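Local coordinates for superoxide dismutase (Leishmania major, PDB 4F2N) that catalyses the dismutation of superoxide into molecular oxygen and hydrogen peroxide at an iron centre, as a member of the iron/manganese superoxide dismutase family, at the interface of chains A and B. Sequence-based numbering; all coordinates share one arbitrary frame. Chains: chain A/B, Superoxide dismutase.

The interface of chains A and B. Residues chain A 53, 57, 61-62; chain B 198, 202-203.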
ATOM      1  N   ARG A  53      18.214  -5.982   8.643  1.00 26.08           N
ATOM      2  CA  ARG A  53      16.900  -5.925   9.264  1.00 26.05           C
ATOM      3  C   ARG A  53      15.766  -5.767   8.242  1.00 24.38           C
ATOM      4  O   ARG A  53      14.692  -6.323   8.433  1.00 23.69           O
ATOM      5  CB  ARG A  53      16.801  -4.889  10.378  1.00 28.07           C
ATOM      6  CG  ARG A  53      15.496  -5.067  11.138  1.00 28.90           C
ATOM      7  CD  ARG A  53      15.476  -4.436  12.504  1.00 30.55           C
ATOM      8  NE  ARG A  53      14.172  -4.653  13.138  1.00 31.29           N
ATOM      9  CZ  ARG A  53      13.955  -5.512  14.128  1.00 33.65           C
ATOM     10  NH1 ARG A  53      14.970  -6.211  14.655  1.00 34.73           N
ATOM     11  NH2 ARG A  53      12.737  -5.632  14.648  1.00 34.21           N
ATOM     12  N   LEU A  57      12.828  -8.518   7.999  1.00 23.24           N
ATOM     13  CA  LEU A  57      11.403  -8.203   8.120  1.00 22.29           C
ATOM     14  C   LEU A  57      10.673  -8.715   6.885  1.00 20.99           C
ATOM     15  O   LEU A  57       9.610  -9.338   6.979  1.00 21.03           O
ATOM     16  CB  LEU A  57      11.172  -6.701   8.265  1.00 21.92           C
ATOM     17  CG  LEU A  57      11.616  -6.136   9.634  1.00 23.30           C
ATOM     18  CD1 LEU A  57      11.537  -4.615   9.609  1.00 23.27           C
ATOM     19  CD2 LEU A  57      10.784  -6.722  10.778  1.00 24.37           C
ATOM     20  N   LYS A  61       9.054 -12.067   8.068  1.00 23.89           N
ATOM     21  CA  LYS A  61       7.706 -11.644   8.521  1.00 24.43           C
ATOM     22  C   LYS A  61       6.688 -11.595   7.378  1.00 23.36           C
ATOM     23  O   LYS A  61       5.730 -12.387   7.348  1.00 23.44           O
ATOM     24  CB  LYS A  61       7.745 -10.292   9.232  1.00 25.76           C
ATOM     25  CG  LYS A  61       8.700 -10.281  10.422  1.00 27.44           C
ATOM     26  CD  LYS A  61       8.256 -11.233  11.508  1.00 29.53           C
ATOM     27  CE  LYS A  61       9.278 -11.208  12.633  1.00 31.70           C
ATOM     28  NZ  LYS A  61       8.742 -11.971  13.773  1.00 33.89           N
ATOM     29  N   HIS A  62       6.898 -10.664   6.459  1.00 21.70           N
ATOM     30  CA  HIS A  62       5.941 -10.468   5.375  1.00 21.14           C
ATOM     31  C   HIS A  62       5.793 -11.713   4.537  1.00 20.72           C
ATOM     32  O   HIS A  62       4.686 -12.280   4.458  1.00 21.94           O
ATOM     33  CB  HIS A  62       6.301  -9.232   4.527  1.00 19.79           C
ATOM     34  CG  HIS A  62       6.196  -7.935   5.274  1.00 20.39           C
ATOM     35  ND1 HIS A  62       5.021  -7.299   5.484  1.00 20.59           N
ATOM     36  CD2 HIS A  62       7.166  -7.177   5.920  1.00 20.52           C
ATOM     37  CE1 HIS A  62       5.247  -6.171   6.181  1.00 21.23           C
ATOM     38  NE2 HIS A  62       6.550  -6.103   6.453  1.00 21.17           N
TER
ATOM     39  N   TYR B 198       5.046   2.102   9.893  1.00 18.60           N
ATOM     40  CA  TYR B 198       6.222   1.225   9.706  1.00 19.12           C
ATOM     41  C   TYR B 198       7.460   1.673  10.484  1.00 20.03           C
ATOM     42  O   TYR B 198       8.283   0.836  10.877  1.00 20.22           O
ATOM     43  CB  TYR B 198       6.594   0.997   8.234  1.00 18.88           C
ATOM     44  CG  TYR B 198       7.053  -0.428   7.975  1.00 19.17           C
ATOM     45  CD1 TYR B 198       6.126  -1.444   7.782  1.00 19.10           C
ATOM     46  CD2 TYR B 198       8.406  -0.760   7.976  1.00 19.82           C
ATOM     47  CE1 TYR B 198       6.529  -2.760   7.555  1.00 19.37           C
ATOM     48  CE2 TYR B 198       8.834  -2.075   7.782  1.00 20.08           C
ATOM     49  CZ  TYR B 198       7.891  -3.067   7.561  1.00 19.81           C
ATOM     50  OH  TYR B 198       8.297  -4.371   7.350  1.00 20.24           O
ATOM     51  N   GLU B 202       7.063  -1.339  12.502  1.00 21.65           N
ATOM     52  CA  GLU B 202       7.458  -2.223  11.394  1.00 21.59           C
ATOM     53  C   GLU B 202       6.212  -2.956  10.834  1.00 21.07           C
ATOM     54  O   GLU B 202       5.197  -2.309  10.532  1.00 20.82           O
ATOM     55  CB  GLU B 202       8.600  -3.174  11.848  1.00 22.24           C
ATOM     56  CG  GLU B 202       9.793  -2.392  12.428  1.00 23.05           C
ATOM     57  CD  GLU B 202      10.895  -3.266  13.034  1.00 24.04           C
ATOM     58  OE1 GLU B 202      10.595  -4.307  13.674  1.00 24.50           O
ATOM     59  OE2 GLU B 202      12.079  -2.908  12.886  1.00 24.43           O
ATOM     60  N   ASN B 203       6.277  -4.283  10.710  1.00 21.03           N
ATOM     61  CA  ASN B 203       5.189  -5.090  10.179  1.00 20.62           C
ATOM     62  C   ASN B 203       4.000  -5.215  11.122  1.00 20.56           C
ATOM     63  O   ASN B 203       3.000  -5.808  10.758  1.00 19.80           O
ATOM     64  CB  ASN B 203       5.690  -6.512   9.871  1.00 20.74           C
ATOM     65  CG  ASN B 203       6.179  -7.219  11.114  1.00 21.76           C
ATOM     66  OD1 ASN B 203       7.173  -6.829  11.661  1.00 21.34           O
ATOM     67  ND2 ASN B 203       5.452  -8.229  11.581  1.00 22.36           N
TER
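The ring nitrogen NE2 of A:His62 and the phenolic OH of B:Tyr198 lie 2.6 Å apart, in a hydrogen bond in which either group could be the donor. This His-Tyr pair joins the two subunits at the dimer interface typical of iron/manganese superoxide dismutases, between helix 52-70 of the alpha-hairpin domain of one chain and the first residue of helix 198-201, with the loop that follows that helix, in the other. The two side chains meet tip to tip. The hydroxyl lies in the plane of the imidazole, at its edge, and NE2 in turn lies in the plane of the phenol ring; the angle at hydrogen is 154°. Helix 52-70 also supplies the iron ligand A:His58, so the contact abuts a metal-binding segment.

One face of the B:Tyr198 ring is covered within its own chain by the carbonyl carbon of B:Glu202, 3.3 Å above the plane and offset toward the rim. The carboxylate of B:Glu202 forms a salt bridge with A:Arg53, which approaches side-on and gives one nitrogen to each oxygen. NH2 of A:Arg53 meets the syn lone pair of B:Glu202 OE1 at 2.7 Å, almost straight. NE of A:Arg53 reaches B:Glu202 OE2 at 2.7 Å, also on the syn side but tilted somewhat out of the carboxylate plane. Guanidinium and carboxylate are nearly coplanar. CG of A:Arg53 is anti to the backbone N (chi1 -170°), and the chain then runs extended to NE, carrying the guanidinium to the acid.

A:Leu57 packs between the two polar pairs: its CD1 lies 3.7 Å from CD of B:Glu202, and its CD2 equally near the amide oxygen OD1 of B:Asn203. B:Asn203 sets its CB 3.7 Å from CE1 of A:His62, with amide and imidazole planes steeply inclined. Its amide lies against the aliphatic stem of A:Lys61, where CG of B:Asn203 is 3.9 Å from CB of A:Lys61.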